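Local atomic coordinates of biphenyl 2,3-Dioxygenase Beta Subunit (Sphingobium yanoikuyae, PDB entry 2GBW), a protein that probably forms the beta subunit of a ring-hydroxylating dioxygenase, the enzyme type that adds molecular oxygen to biphenyl and related aromatic rings. Residues Arg33-Gly38 and Gln80-Leu85; Met39-Ile44 and Lys143-Gly148. One frame throughout, in Å; residues are numbered along the deposited sequence. Where two conformers were deposited one is given.

How the contacts relate
Contact 1 sets helix 32-38 beside helix 75-84, while contact 2 joins the chain just beyond the first of these helices to strand 132-147 of the large sheet. Neither is wholly core. Contact 1 grades from a salt bridge at its exposed end to valine against tryptophan inside; contact 2 is almost entirely one charged pair near the surface, with a single methyl group at the edge. The ion pairs differ too: that of contact 1 is skewed, that of contact 2 nearly flat. The two sites meet where the Trp35 ring packs on Val40, Trp35 CE2 lying 3.4 Å from Val40 CG2, and all four segments belong to one NTF2-type domain.

Contact 1: residues Arg33-Gly38 and Gln80-Leu85; sequences REWLQG and QRVERL
Val82 turns toward helix 32-38 and packs between the two helices. Its CG1 lies 4.2 Å from the backbone N of Arg33, beside the start of that side chain, while CG2 comes from near the ring plane to the edge of the Trp35 indole, 4.2 Å from CZ3. The polar end of that indole looks elsewhere, its NE1 bonding to Glu23. Next to Val82 along the helix, Glu83, its chain bent at chi2 (-59°), meets Arg33, which runs out extended from CG to NE and crosses it at about a right angle. The salt bridge has two contacts: NE of Arg33 donates to OE2 of Glu83 at 3.2 Å, in the guanidinium plane and onto the syn lone pair, and NH2 of Arg33 sits 2.9 Å from OE1 of Glu83. With the two planes turned 45° apart, OE1 approaches obliquely, so the grip is skewed. Tyr86 holds Arg33 at both ends: its ring makes a cation-pi contact with the side chain and its OH is hydrogen-bonded to the backbone N. The segment axes run 10.5 Å apart at 161°. This is an antiparallel helix pair, apolar on its inner side and charged on its solvent side, belonging to the helical layer of the NTF2-type alpha+beta fold.

Contact 2: residues Met39-Ile44 and Lys143-Gly148; sequences MVAEDI and KLRRDG
Asp43 and Arg145 both start in the crowded position, with CG between the backbone N and the carbonyl carbon (chi1 57° and 59°); Arg145 then bends at chi3, so that its guanidinium runs to meet the carboxylate arriving from the opposite direction. The setting is the curved sheet of an NTF2-type fold, at the end of strand 132-147. Strand 150-160 pairs with strand 132-147 and, through Val153, also bonds to the backbone of Met39 and Ala41, so the arginine reaches across a neighbouring strand to meet Asp43. Asp43 is the third residue of a type I turn from Ala41 to Ile44, closed by Ile44 N to Ala41 O at 3.2 Å.

The two flat groups meet edge to edge and nearly coplanar. NH1 of Arg145 gives a hydrogen bond to OD1 of Asp43 at 2.9 Å, and NH2 of Arg145 gives one to OD2 of Asp43 at 2.9 Å, the latter practically straight at 178°. Each oxygen uses its syn lone pair, and this end-on, two-pronged grip fixes the rotation of both groups. Phe154 on the strand in between makes a cation-pi contact with the guanidinium and also touches the side chains of Ala41 and Asp43. A methionine at Arg145 would probably leave the Asp43 carboxylate without its close charged mate and free to turn, its long, weak ion pair to Arg155 being a poor substitute. The zinc-binding residue His45 follows soon after the turn, its side chain about 8 Å from that of Asp43. At the edge of the guanidinium, near its plane, the CB methyl of Ala41 lies 3.4 Å from NH1 of Arg145.

Contact 1: residues Arg33-Gly38 and Gln80-Leu85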
loop_
_atom_site.group_PDB
_atom_site.type_symbol
_atom_site.label_atom_id
_atom_site.label_comp_id
_atom_site.label_asym_id
_atom_site.label_seq_id
_atom_site.Cartn_x
_atom_site.Cartn_y
_atom_site.Cartn_z
ATOM N N ARG B 33 -14.819 20.355 24.140
ATOM C CA ARG B 33 -15.517 21.478 24.740
ATOM C C ARG B 33 -14.553 22.398 25.467
ATOM O O ARG B 33 -14.628 23.609 25.363
ATOM C CB ARG B 33 -16.564 20.968 25.713
ATOM C CG ARG B 33 -17.808 20.462 25.051
ATOM C CD ARG B 33 -18.679 19.755 26.046
ATOM N NE ARG B 33 -20.039 19.590 25.561
ATOM C CZ ARG B 33 -20.856 18.644 25.994
ATOM N NH1 ARG B 33 -20.436 17.792 26.911
ATOM N NH2 ARG B 33 -22.083 18.547 25.512
ATOM N N GLU B 34 -13.653 21.790 26.216
ATOM C CA GLU B 34 -12.589 22.504 26.880
ATOM C C GLU B 34 -11.699 23.254 25.888
ATOM O O GLU B 34 -11.288 24.375 26.140
ATOM C CB GLU B 34 -11.787 21.517 27.715
ATOM C CG GLU B 34 -12.573 20.959 28.891
ATOM C CD GLU B 34 -13.198 19.581 28.658
ATOM O OE1 GLU B 34 -13.656 19.271 27.534
ATOM O OE2 GLU B 34 -13.244 18.807 29.635
ATOM N N TRP B 35 -11.429 22.631 24.747
ATOM C CA TRP B 35 -10.725 23.281 23.649
ATOM C C TRP B 35 -11.461 24.512 23.145
ATOM O O TRP B 35 -10.898 25.595 23.066
ATOM C CB TRP B 35 -10.497 22.290 22.503
ATOM C CG TRP B 35 -9.914 22.885 21.274
ATOM C CD1 TRP B 35 -8.660 23.364 21.123
ATOM C CD2 TRP B 35 -10.560 23.049 20.011
ATOM N NE1 TRP B 35 -8.480 23.831 19.854
ATOM C CE2 TRP B 35 -9.635 23.645 19.147
ATOM C CE3 TRP B 35 -11.833 22.745 19.527
ATOM C CZ2 TRP B 35 -9.936 23.941 17.827
ATOM C CZ3 TRP B 35 -12.130 23.040 18.222
ATOM C CH2 TRP B 35 -11.191 23.632 17.386
ATOM N N LEU B 36 -12.723 24.327 22.781
ATOM C CA LEU B 36 -13.538 25.442 22.269
ATOM C C LEU B 36 -13.608 26.635 23.229
ATOM O O LEU B 36 -13.550 27.784 22.788
ATOM C CB LEU B 36 -14.944 24.957 21.954
ATOM C CG LEU B 36 -15.741 25.699 20.880
ATOM C CD1 LEU B 36 -14.950 25.793 19.570
ATOM C CD2 LEU B 36 -17.064 25.001 20.714
ATOM N N GLN B 37 -13.752 26.347 24.522
ATOM C CA GLN B 37 -13.858 27.373 25.582
ATOM C C GLN B 37 -12.560 28.108 25.810
ATOM O O GLN B 37 -12.518 29.325 25.700
ATOM C CB GLN B 37 -14.276 26.731 26.909
ATOM C CG GLN B 37 -15.581 25.996 26.834
ATOM C CD GLN B 37 -16.226 25.733 28.196
ATOM O OE1 GLN B 37 -15.958 26.455 29.196
ATOM N NE2 GLN B 37 -17.102 24.705 28.246
ATOM N N GLY B 38 -11.504 27.343 26.090
ATOM C CA GLY B 38 -10.226 27.849 26.499
ATOM C C GLY B 38 -9.179 28.154 25.443
ATOM O O GLY B 38 -8.230 28.893 25.752
ATOM N N GLN B 80 -21.150 23.369 16.799
ATOM C CA GLN B 80 -22.000 22.340 16.179
ATOM C C GLN B 80 -21.164 21.130 15.813
ATOM O O GLN B 80 -21.526 20.014 16.125
ATOM C CB GLN B 80 -22.712 22.943 14.950
ATOM C CG GLN B 80 -23.638 22.035 14.198
ATOM C CD GLN B 80 -23.786 22.464 12.722
ATOM O OE1 GLN B 80 -23.641 21.650 11.844
ATOM N NE2 GLN B 80 -23.976 23.770 12.470
ATOM N N ARG B 81 -20.026 21.357 15.161
ATOM C CA ARG B 81 -19.138 20.247 14.834
ATOM C C ARG B 81 -18.667 19.498 16.075
ATOM O O ARG B 81 -18.594 18.308 16.066
ATOM C CB ARG B 81 -17.936 20.761 14.061
ATOM C CG ARG B 81 -18.250 21.054 12.580
ATOM C CD ARG B 81 -17.018 21.618 11.913
ATOM N NE ARG B 81 -17.118 21.731 10.449
ATOM C CZ ARG B 81 -17.128 20.680 9.615
ATOM N NH1 ARG B 81 -17.027 19.466 10.081
ATOM N NH2 ARG B 81 -17.203 20.872 8.306
ATOM N N VAL B 82 -18.282 20.231 17.119
ATOM C CA VAL B 82 -17.790 19.616 18.370
ATOM C C VAL B 82 -18.813 18.674 19.036
ATOM O O VAL B 82 -18.454 17.594 19.480
ATOM C CB VAL B 82 -17.246 20.683 19.338
ATOM C CG1 VAL B 82 -17.307 20.215 20.799
ATOM C CG2 VAL B 82 -15.808 21.068 18.875
ATOM N N GLU B 83 -20.084 19.050 19.049
ATOM C CA GLU B 83 -21.127 18.189 19.649
ATOM C C GLU B 83 -21.403 16.864 18.938
ATOM O O GLU B 83 -21.697 15.865 19.596
ATOM C CB GLU B 83 -22.416 18.961 19.846
ATOM C CG GLU B 83 -22.241 20.193 20.740
ATOM C CD GLU B 83 -21.713 19.879 22.167
ATOM O OE1 GLU B 83 -21.818 18.709 22.612
ATOM O OE2 GLU B 83 -21.198 20.808 22.846
ATOM N N ARG B 84 -21.289 16.814 17.620
ATOM C CA ARG B 84 -21.403 15.530 16.924
ATOM C C ARG B 84 -20.600 14.475 17.677
ATOM O O ARG B 84 -21.008 13.313 17.768
ATOM C CB ARG B 84 -20.882 15.615 15.488
ATOM C CG ARG B 84 -20.976 14.283 14.697
ATOM C CD ARG B 84 -20.457 14.418 13.281
ATOM N NE ARG B 84 -20.320 13.098 12.652
ATOM C CZ ARG B 84 -19.205 12.365 12.591
ATOM N NH1 ARG B 84 -18.062 12.803 13.095
ATOM N NH2 ARG B 84 -19.223 11.161 12.012
ATOM N N LEU B 85 -19.470 14.875 18.261
ATOM C CA LEU B 85 -18.670 13.905 18.981
ATOM C C LEU B 85 -19.146 13.721 20.450
ATOM O O LEU B 85 -18.556 12.923 21.173
ATOM C CB LEU B 85 -17.186 14.253 18.870
ATOM C CG LEU B 85 -16.658 14.511 17.451
ATOM C CD1 LEU B 85 -15.435 15.432 17.500
ATOM C CD2 LEU B 85 -16.345 13.200 16.705
#

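Contact 2: residues Met39-Ile44 and Lys143-Gly148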
loop_
_atom_site.group_PDB
_atom_site.type_symbol
_atom_site.label_atom_id
_atom_site.label_comp_id
_atom_site.label_asym_id
_atom_site.label_seq_id
_atom_site.Cartn_x
_atom_site.Cartn_y
_atom_site.Cartn_z
ATOM N N MET B 39 -9.297 27.585 24.234
ATOM C CA MET B 39 -8.261 27.768 23.221
ATOM C C MET B 39 -8.730 28.451 21.933
ATOM O O MET B 39 -7.905 28.820 21.107
ATOM C CB MET B 39 -7.566 26.432 22.931
ATOM C CG MET B 39 -7.056 25.734 24.201
ATOM S SD MET B 39 -6.028 24.239 24.012
ATOM C CE MET B 39 -7.198 22.892 23.845
ATOM N N VAL B 40 -10.026 28.650 21.775
ATOM C CA VAL B 40 -10.590 29.218 20.544
ATOM C C VAL B 40 -11.387 30.462 20.859
ATOM O O VAL B 40 -12.211 30.456 21.761
ATOM C CB VAL B 40 -11.511 28.192 19.811
ATOM C CG1 VAL B 40 -12.142 28.803 18.524
ATOM C CG2 VAL B 40 -10.754 26.890 19.483
ATOM N N ALA B 41 -11.076 31.546 20.150
ATOM C CA ALA B 41 -11.702 32.839 20.358
ATOM C C ALA B 41 -13.076 32.845 19.718
ATOM O O ALA B 41 -13.324 32.140 18.747
ATOM C CB ALA B 41 -10.841 33.932 19.721
ATOM N N GLU B 42 -13.978 33.664 20.249
ATOM C CA GLU B 42 -15.340 33.711 19.733
ATOM C C GLU B 42 -15.465 34.321 18.327
ATOM O O GLU B 42 -16.451 34.119 17.665
ATOM C CB GLU B 42 -16.226 34.459 20.725
ATOM C CG GLU B 42 -16.526 33.628 21.981
ATOM C CD GLU B 42 -17.835 34.024 22.666
ATOM O OE1 GLU B 42 -17.929 35.174 23.195
ATOM O OE2 GLU B 42 -18.759 33.166 22.674
ATOM N N ASP B 43 -14.455 35.064 17.874
ATOM C CA ASP B 43 -14.454 35.618 16.513
ATOM C C ASP B 43 -13.673 34.760 15.519
ATOM O O ASP B 43 -13.261 35.235 14.457
ATOM C CB ASP B 43 -13.882 37.046 16.530
ATOM C CG ASP B 43 -12.485 37.136 17.124
ATOM O OD1 ASP B 43 -12.279 36.612 18.251
ATOM O OD2 ASP B 43 -11.611 37.818 16.496
ATOM N N ILE B 44 -13.505 33.488 15.863
ATOM C CA ILE B 44 -12.769 32.518 15.067
ATOM C C ILE B 44 -13.297 32.423 13.639
ATOM O O ILE B 44 -14.484 32.513 13.415
ATOM C CB ILE B 44 -12.813 31.078 15.744
ATOM C CG1 ILE B 44 -11.967 30.070 14.970
ATOM C CG2 ILE B 44 -14.228 30.534 15.910
ATOM C CD1 ILE B 44 -10.536 30.392 14.878
ATOM N N LYS B 143 -3.610 33.066 13.318
ATOM C CA LYS B 143 -3.466 34.309 14.057
ATOM C C LYS B 143 -3.932 33.987 15.459
ATOM O O LYS B 143 -5.060 33.492 15.648
ATOM C CB LYS B 143 -4.352 35.406 13.507
ATOM C CG LYS B 143 -4.125 35.782 12.026
ATOM C CD LYS B 143 -4.248 37.301 11.820
ATOM C CE LYS B 143 -3.025 38.069 12.358
ATOM N NZ LYS B 143 -3.264 39.491 12.797
ATOM N N LEU B 144 -3.067 34.220 16.435
ATOM C CA LEU B 144 -3.393 34.032 17.848
ATOM C C LEU B 144 -3.384 35.360 18.568
ATOM O O LEU B 144 -2.676 36.293 18.164
ATOM C CB LEU B 144 -2.334 33.179 18.521
ATOM C CG LEU B 144 -1.967 31.795 17.968
ATOM C CD1 LEU B 144 -0.921 31.230 18.890
ATOM C CD2 LEU B 144 -3.140 30.825 17.889
ATOM N N ARG B 145 -4.147 35.460 19.649
ATOM C CA ARG B 145 -3.930 36.563 20.586
ATOM C C ARG B 145 -3.781 36.023 21.990
ATOM O O ARG B 145 -4.246 34.938 22.328
ATOM C CB ARG B 145 -5.061 37.577 20.547
ATOM C CG ARG B 145 -6.413 36.973 20.889
ATOM C CD ARG B 145 -7.457 38.072 21.154
ATOM N NE ARG B 145 -7.939 38.618 19.889
ATOM C CZ ARG B 145 -8.978 38.166 19.186
ATOM N NH1 ARG B 145 -9.717 37.139 19.611
ATOM N NH2 ARG B 145 -9.286 38.750 18.037
ATOM N N ARG B 146 -3.109 36.816 22.804
ATOM C CA ARG B 146 -2.927 36.528 24.206
ATOM C C ARG B 146 -4.267 36.561 24.922
ATOM O O ARG B 146 -5.087 37.445 24.690
ATOM C CB ARG B 146 -1.980 37.548 24.831
ATOM C CG ARG B 146 -0.509 37.208 24.619
ATOM C CD ARG B 146 0.102 37.977 23.438
ATOM N NE ARG B 146 1.554 37.746 23.318
ATOM C CZ ARG B 146 2.336 38.300 22.391
ATOM N NH1 ARG B 146 1.834 39.152 21.501
ATOM N NH2 ARG B 146 3.628 37.998 22.357
ATOM N N ASP B 147 -4.483 35.559 25.763
ATOM C CA ASP B 147 -5.691 35.451 26.544
ATOM C C ASP B 147 -5.304 34.946 27.936
ATOM O O ASP B 147 -4.980 33.781 28.121
ATOM C CB ASP B 147 -6.671 34.508 25.850
ATOM C CG ASP B 147 -8.035 34.524 26.508
ATOM O OD1 ASP B 147 -8.813 35.498 26.294
ATOM O OD2 ASP B 147 -8.303 33.562 27.268
ATOM N N GLY B 148 -5.285 35.856 28.904
ATOM C CA GLY B 148 -4.814 35.537 30.253
ATOM C C GLY B 148 -3.339 35.174 30.235
ATOM O O GLY B 148 -2.509 35.938 29.730
#